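Local structure of formate-dependent phosphoribosylglycinamide formyltransferase (6KHR) at residues V72-M75 with E79-T82; R136-A139 with G143-T146; S313-V318 with S324-Q329. The protein belongs to the ATP-grasp enzymes and combines an N-terminal parallel-sheet domain with a body built on a large antiparallel sheet. All coordinates share one frame; numbering follows the deposited sequence.

Contact 1. Residues V72-M75 with E79-T82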
loop_
_atom_site.group_PDB
_atom_site.type_symbol
_atom_site.label_atom_id
_atom_site.label_comp_id
_atom_site.label_asym_id
_atom_site.label_seq_id
_atom_site.Cartn_x
_atom_site.Cartn_y
_atom_site.Cartn_z
ATOM N N VAL A 72 5.980 -3.393 24.674
ATOM C CA VAL A 72 4.913 -2.790 25.459
ATOM C C VAL A 72 5.557 -1.915 26.520
ATOM O O VAL A 72 6.324 -2.406 27.355
ATOM C CB VAL A 72 4.025 -3.860 26.106
ATOM C CG1 VAL A 72 3.141 -3.237 27.163
ATOM C CG2 VAL A 72 3.192 -4.561 25.042
ATOM N N VAL A 73 5.272 -0.618 26.481
ATOM C CA VAL A 73 5.672 0.278 27.558
ATOM C C VAL A 73 4.652 1.391 27.646
ATOM O O VAL A 73 4.100 1.831 26.636
ATOM C CB VAL A 73 7.080 0.885 27.362
ATOM C CG1 VAL A 73 8.026 0.382 28.446
ATOM C CG2 VAL A 73 7.602 0.603 25.972
ATOM N N THR A 74 4.405 1.857 28.863
ATOM C CA THR A 74 3.649 3.090 29.026
ATOM C C THR A 74 4.513 4.200 28.457
ATOM O O THR A 74 5.450 4.672 29.098
ATOM C CB THR A 74 3.303 3.334 30.487
ATOM O OG1 THR A 74 2.753 2.131 31.042
ATOM C CG2 THR A 74 2.280 4.456 30.606
ATOM N N MET A 75 4.231 4.593 27.218
ATOM C CA MET A 75 5.084 5.568 26.548
ATOM C C MET A 75 4.996 6.947 27.189
ATOM O O MET A 75 5.932 7.746 27.056
ATOM C CB MET A 75 4.708 5.622 25.072
ATOM C CG MET A 75 4.823 4.264 24.418
ATOM S SD MET A 75 4.430 4.296 22.669
ATOM C CE MET A 75 2.687 4.722 22.737
ATOM N N GLU A 79 10.859 7.866 32.285
ATOM C CA GLU A 79 11.851 6.874 32.681
ATOM C C GLU A 79 11.676 5.584 31.896
ATOM O O GLU A 79 12.632 5.076 31.296
ATOM C CB GLU A 79 11.739 6.597 34.182
ATOM C CG GLU A 79 11.987 7.797 35.081
ATOM C CD GLU A 79 13.454 7.965 35.448
ATOM O OE1 GLU A 79 14.310 7.466 34.688
ATOM O OE2 GLU A 79 13.752 8.587 36.494
ATOM N N GLU A 80 10.453 5.042 31.892
ATOM C CA GLU A 80 10.191 3.747 31.267
ATOM C C GLU A 80 10.440 3.786 29.767
ATOM O O GLU A 80 10.978 2.829 29.197
ATOM C CB GLU A 80 8.754 3.311 31.550
ATOM C CG GLU A 80 8.635 2.207 32.588
ATOM C CD GLU A 80 7.485 1.246 32.307
ATOM O OE1 GLU A 80 6.733 1.471 31.328
ATOM O OE2 GLU A 80 7.338 0.259 33.062
ATOM N N LEU A 81 10.040 4.873 29.106
ATOM C CA LEU A 81 10.309 4.999 27.678
ATOM C C LEU A 81 11.802 5.099 27.408
ATOM O O LEU A 81 12.321 4.457 26.490
ATOM C CB LEU A 81 9.583 6.218 27.108
ATOM C CG LEU A 81 9.802 6.455 25.616
ATOM C CD1 LEU A 81 9.234 5.287 24.819
ATOM C CD2 LEU A 81 9.198 7.788 25.176
ATOM N N THR A 82 12.515 5.881 28.210
ATOM C CA THR A 82 13.914 6.157 27.902
ATOM C C THR A 82 14.775 4.912 28.072
ATOM O O THR A 82 15.719 4.694 27.303
ATOM C CB THR A 82 14.421 7.306 28.775
ATOM O OG1 THR A 82 13.602 8.464 28.561
ATOM C CG2 THR A 82 15.852 7.646 28.420
#
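The polar part of this contact rests on Glu-80, whose carboxylate reaches back from the helix to the backbone of Thr-74. Thr-74 N donates to Glu-80 OE1 at 3.4 Å with an N-H...O angle of 138°; both the length and the bend mark the bond as weak. The glutamate chain is bent at its second torsion (chi2 -146°), and OE1 is the oxygen turned toward the loop. The threonine hydroxyl adds no bond of its own, since Thr-74 OG1 stays 4.0 Å from Glu-80 OE1.

The setting is a Rossmann-like, five-stranded parallel sheet. Residues 72-75 leave its edge strand 69-72, and helix 78-88 is the helix of the beta-alpha-beta crossover from that strand to strand 92-95, so the contact ties the loop to the first turn of the helix it leads into. Asp-77, between the two segments, makes weak hydrogen bonds through OD1 to the backbone N of Glu-79 and of Glu-80.

Van der Waals contact does the rest, and the two segments together bury 238 Å². Val-73 points its CB at the helix, and its CG1 branch meets both ends of one residue: Glu-80 OE1 at 3.3 Å and, at 3.9 Å, the backbone Glu-80 O. Further along, Leu-81 lies against a carbonyl: its CD2 methyl is 3.8 Å from Met-75 O. The leucine side chain also packs on Ala-104 and Leu-105 of helix 102-109 and on Val-100. Met-75 meets the helix through its backbone, because its side chain starts off in the other direction and packs on Val-55 and Asp-56 of strand 51-56 and on Thr-97.

Contact 2. Residues R136-A139 with G143-T146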
loop_
_atom_site.group_PDB
_atom_site.type_symbol
_atom_site.label_atom_id
_atom_site.label_comp_id
_atom_site.label_asym_id
_atom_site.label_seq_id
_atom_site.Cartn_x
_atom_site.Cartn_y
_atom_site.Cartn_z
ATOM N N ARG A 136 0.600 30.534 18.521
ATOM C CA ARG A 136 1.449 31.707 18.698
ATOM C C ARG A 136 2.688 31.634 17.817
ATOM O O ARG A 136 3.172 32.669 17.351
ATOM C CB ARG A 136 1.839 31.856 20.166
ATOM N N LEU A 137 3.201 30.429 17.561
ATOM C CA LEU A 137 4.284 30.290 16.596
ATOM C C LEU A 137 3.812 30.647 15.186
ATOM O O LEU A 137 4.516 31.325 14.422
ATOM C CB LEU A 137 4.837 28.862 16.634
ATOM C CG LEU A 137 5.789 28.553 15.472
ATOM C CD1 LEU A 137 7.057 29.390 15.625
ATOM C CD2 LEU A 137 6.119 27.069 15.345
ATOM N N ALA A 138 2.619 30.203 14.817
ATOM C CA ALA A 138 2.157 30.415 13.451
ATOM C C ALA A 138 1.816 31.876 13.207
ATOM O O ALA A 138 2.272 32.483 12.227
ATOM C CB ALA A 138 0.949 29.525 13.171
ATOM N N ALA A 139 1.020 32.459 14.097
ATOM C CA ALA A 139 0.497 33.801 13.907
ATOM C C ALA A 139 1.466 34.896 14.327
ATOM O O ALA A 139 1.471 35.968 13.719
ATOM C CB ALA A 139 -0.821 33.955 14.670
ATOM N N GLY A 143 4.442 35.073 10.126
ATOM C CA GLY A 143 3.347 36.012 9.989
ATOM C C GLY A 143 2.113 35.383 9.392
ATOM O O GLY A 143 1.430 36.000 8.571
ATOM N N LEU A 144 1.818 34.152 9.811
ATOM C CA LEU A 144 0.861 33.332 9.084
ATOM C C LEU A 144 -0.562 33.816 9.356
ATOM O O LEU A 144 -0.883 34.220 10.483
ATOM C CB LEU A 144 1.014 31.855 9.473
ATOM C CG LEU A 144 2.020 30.932 8.766
ATOM C CD1 LEU A 144 3.126 31.689 8.043
ATOM C CD2 LEU A 144 2.614 29.933 9.760
ATOM N N PRO A 145 -1.436 33.776 8.346
ATOM C CA PRO A 145 -2.810 34.256 8.528
ATOM C C PRO A 145 -3.677 33.172 9.154
ATOM O O PRO A 145 -3.687 32.025 8.706
ATOM C CB PRO A 145 -3.267 34.562 7.095
ATOM C CG PRO A 145 -2.538 33.522 6.263
ATOM C CD PRO A 145 -1.216 33.248 6.981
ATOM N N THR A 146 -4.322 33.539 10.226
ATOM C CA THR A 146 -5.255 32.633 10.905
ATOM C C THR A 146 -6.559 33.370 11.143
ATOM O O THR A 146 -6.681 34.514 10.775
ATOM C CB THR A 146 -4.737 32.245 12.284
ATOM O OG1 THR A 146 -4.253 33.425 12.893
ATOM C CG2 THR A 146 -3.562 31.314 12.230
#
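Ala-138 and Leu-144 make both the polar and the main apolar link here. The carbonyl oxygen of Ala-138 accepts from Leu-144 N at 3.0 Å, with an N-H...O angle of 150° and the donor tilted 24° from the carbonyl plane. Donor and acceptor are six residues apart, a wider span than the four of an alpha-helical bond. On the same residue the methyl carbon, Ala-138 CB, touches Leu-144 CD2 at 3.8 Å. The leucine keeps CG beside its backbone N (chi1 -87°), which brings CD2 to the alanine; the side chain also packs on Arg-279 and Ile-280 of helix 267-284. Next comes Ala-139, whose CA lies 3.7 Å from Leu-144 O. Its CB points broadly away from the loop yet still meets the hydroxyl oxygen of Thr-146, with Ala-139 CB to Thr-146 OG1 at 3.9 Å. Phe-303 of strand 300-307 packs on Ala-138 and Thr-146 and shares a backbone hydrogen bond with Pro-145. The whole is a helix-to-strand turn within the ATP-grasp family region: a backbone bond from Leu-144 N to the carbonyl six residues earlier spans the C-terminal end of helix 131-141 as the chain turns toward strand 149-152.

Contact 3. Residues S313-V318 with S324-Q329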
loop_
_atom_site.group_PDB
_atom_site.type_symbol
_atom_site.label_atom_id
_atom_site.label_comp_id
_atom_site.label_asym_id
_atom_site.label_seq_id
_atom_site.Cartn_x
_atom_site.Cartn_y
_atom_site.Cartn_z
ATOM N N SER A 313 -7.245 12.209 6.819
ATOM C CA SER A 313 -7.570 12.588 5.445
ATOM C C SER A 313 -6.551 12.072 4.431
ATOM O O SER A 313 -6.894 11.931 3.252
ATOM C CB SER A 313 -7.691 14.100 5.304
ATOM O OG SER A 313 -6.440 14.716 5.490
ATOM N N ALA A 314 -5.323 11.776 4.868
ATOM C CA ALA A 314 -4.285 11.282 3.967
ATOM C C ALA A 314 -4.611 9.908 3.372
ATOM O O ALA A 314 -3.990 9.531 2.372
ATOM C CB ALA A 314 -2.945 11.220 4.707
ATOM N N TRP A 315 -5.560 9.159 3.964
ATOM C CA TRP A 315 -5.863 7.798 3.513
ATOM C C TRP A 315 -6.168 7.715 2.023
ATOM O O TRP A 315 -5.921 6.677 1.402
ATOM C CB TRP A 315 -7.057 7.228 4.284
ATOM C CG TRP A 315 -6.669 6.563 5.542
ATOM C CD1 TRP A 315 -6.855 7.032 6.804
ATOM C CD2 TRP A 315 -6.003 5.297 5.671
ATOM N NE1 TRP A 315 -6.356 6.137 7.710
ATOM C CE2 TRP A 315 -5.822 5.067 7.045
ATOM C CE3 TRP A 315 -5.563 4.334 4.758
ATOM C CZ2 TRP A 315 -5.212 3.920 7.530
ATOM C CZ3 TRP A 315 -4.970 3.187 5.241
ATOM C CH2 TRP A 315 -4.800 2.989 6.619
ATOM N N VAL A 316 -6.723 8.778 1.435
ATOM C CA VAL A 316 -7.006 8.748 -0.001
ATOM C C VAL A 316 -5.745 8.456 -0.800
ATOM O O VAL A 316 -5.816 7.831 -1.867
ATOM C CB VAL A 316 -7.665 10.076 -0.454
ATOM C CG1 VAL A 316 -6.745 11.264 -0.200
ATOM C CG2 VAL A 316 -8.023 10.033 -1.910
ATOM N N THR A 317 -4.571 8.864 -0.288
ATOM C CA THR A 317 -3.331 8.736 -1.051
ATOM C C THR A 317 -2.973 7.280 -1.323
ATOM O O THR A 317 -2.312 7.007 -2.336
ATOM C CB THR A 317 -2.156 9.458 -0.354
ATOM O OG1 THR A 317 -1.952 8.939 0.968
ATOM C CG2 THR A 317 -2.403 10.976 -0.285
ATOM N N VAL A 318 -3.461 6.343 -0.490
ATOM C CA VAL A 318 -3.162 4.922 -0.688
ATOM C C VAL A 318 -3.497 4.497 -2.111
ATOM O O VAL A 318 -2.832 3.623 -2.678
ATOM C CB VAL A 318 -3.900 4.059 0.369
ATOM C CG1 VAL A 318 -3.850 2.598 0.011
ATOM C CG2 VAL A 318 -3.297 4.266 1.756
ATOM N N SER A 324 2.017 6.484 -1.471
ATOM C CA SER A 324 1.064 6.869 -0.445
ATOM C C SER A 324 1.770 7.635 0.669
ATOM O O SER A 324 3.001 7.614 0.795
ATOM C CB SER A 324 0.365 5.640 0.135
ATOM O OG SER A 324 1.283 4.827 0.844
ATOM N N VAL A 325 0.963 8.310 1.493
ATOM C CA VAL A 325 1.528 9.098 2.583
ATOM C C VAL A 325 2.425 8.230 3.450
ATOM O O VAL A 325 3.396 8.724 4.030
ATOM C CB VAL A 325 0.404 9.765 3.405
ATOM C CG1 VAL A 325 -0.489 8.705 4.062
ATOM C CG2 VAL A 325 0.984 10.740 4.432
ATOM N N PHE A 326 2.137 6.922 3.513
ATOM C CA PHE A 326 2.949 5.967 4.260
ATOM C C PHE A 326 4.237 5.600 3.530
ATOM O O PHE A 326 5.288 5.446 4.163
ATOM C CB PHE A 326 2.139 4.708 4.530
ATOM C CG PHE A 326 0.819 4.974 5.134
ATOM C CD1 PHE A 326 0.724 5.702 6.307
ATOM C CD2 PHE A 326 -0.336 4.501 4.537
ATOM C CE1 PHE A 326 -0.502 5.956 6.874
ATOM C CE2 PHE A 326 -1.577 4.747 5.104
ATOM C CZ PHE A 326 -1.659 5.477 6.266
ATOM N N GLU A 327 4.178 5.422 2.210
ATOM C CA GLU A 327 5.419 5.213 1.476
ATOM C C GLU A 327 6.273 6.473 1.515
ATOM O O GLU A 327 7.497 6.396 1.656
ATOM C CB GLU A 327 5.111 4.765 0.041
ATOM C CG GLU A 327 4.276 3.458 -0.001
ATOM C CD GLU A 327 3.754 3.038 -1.394
ATOM O OE1 GLU A 327 3.180 3.874 -2.142
ATOM O OE2 GLU A 327 3.893 1.836 -1.726
ATOM N N LEU A 328 5.648 7.651 1.464
ATOM C CA LEU A 328 6.446 8.870 1.588
ATOM C C LEU A 328 7.113 8.963 2.963
ATOM O O LEU A 328 8.302 9.303 3.063
ATOM C CB LEU A 328 5.587 10.102 1.310
ATOM C CG LEU A 328 4.970 10.261 -0.083
ATOM C CD1 LEU A 328 3.929 11.384 -0.052
ATOM C CD2 LEU A 328 6.037 10.534 -1.161
ATOM N N GLN A 329 6.383 8.650 4.034
ATOM C CA GLN A 329 7.027 8.770 5.333
ATOM C C GLN A 329 8.017 7.643 5.595
ATOM O O GLN A 329 8.980 7.847 6.340
ATOM C CB GLN A 329 5.997 8.877 6.455
ATOM C CG GLN A 329 4.955 7.822 6.461
ATOM C CD GLN A 329 3.908 8.065 7.527
ATOM O OE1 GLN A 329 3.037 7.222 7.758
ATOM N NE2 GLN A 329 3.990 9.219 8.187
#
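Trp-315 and Phe-326 form a T-shaped pair in a closely packed interface: the edge of the phenylalanine is directed at one face of the indole, with the planes at 70°. The centroid of the Trp-315 six-membered ring is 5.1 Å from that of the Phe-326 ring. Phe-326 CE2 comes to 3.7 Å from Trp-315 CZ3. Val-318 brings CG2 obliquely to within 3.8 Å of Phe-326 CE2. Ala-314 CB meets Val-325 CG1 at 3.6 Å, and that same valine methyl also lies over the centre of the Phe-326 ring. A hydrogen bond anchors this side: Val-325 N donates to Thr-317 OG1 at 3.0 Å and 159°. The hydroxyl lies between its own residue's backbone N and carbonyl carbon (chi1 58°), facing the incoming N-H, and donates in turn to Ala-314 O, which also accepts from Thr-317 N.

The more open side lies toward Glu-327, which is partly exposed and does not touch 313-318. It is nonetheless held by bonds at both carboxylate oxygens. Ser-324 and Glu-327 form a capping box, with Ser-324 N donating to the anti lone pair of Glu-327 OE1 at 2.9 Å and Glu-327 N to Ser-324 OG at 3.3 Å. The other oxygen, OE2, forms a salt bridge with Arg-319 of the second subunit.

In the fold, Trp-315 and Phe-326 both pack on Glu-40 of helix 36-47, while Thr-317 rests on Ile-247 of strand 238-252 and Gln-261 of strand 256-261, placing the contact between that helix and the antiparallel sheet.

How the contacts relate
The three contacts follow one another along the chain and none touches another. Contact 3 lies nearest the middle of the molecule, its centre about 10 Å from that of the chain, against about 18 Å for contact 2 and 24 Å for contact 1. Centre to centre, contact 1 is about 28 Å from contact 3 and 34 Å from contact 2; contacts 2 and 3 are about 27 Å apart, with nearest atoms about 18 Å. Neighbouring elements relate them: helix 36-47 packs on contact 3, and strand 51-56, the next element along the chain, packs on contact 1, whereas contacts 2 and 3 adjoin different strands of one antiparallel sheet.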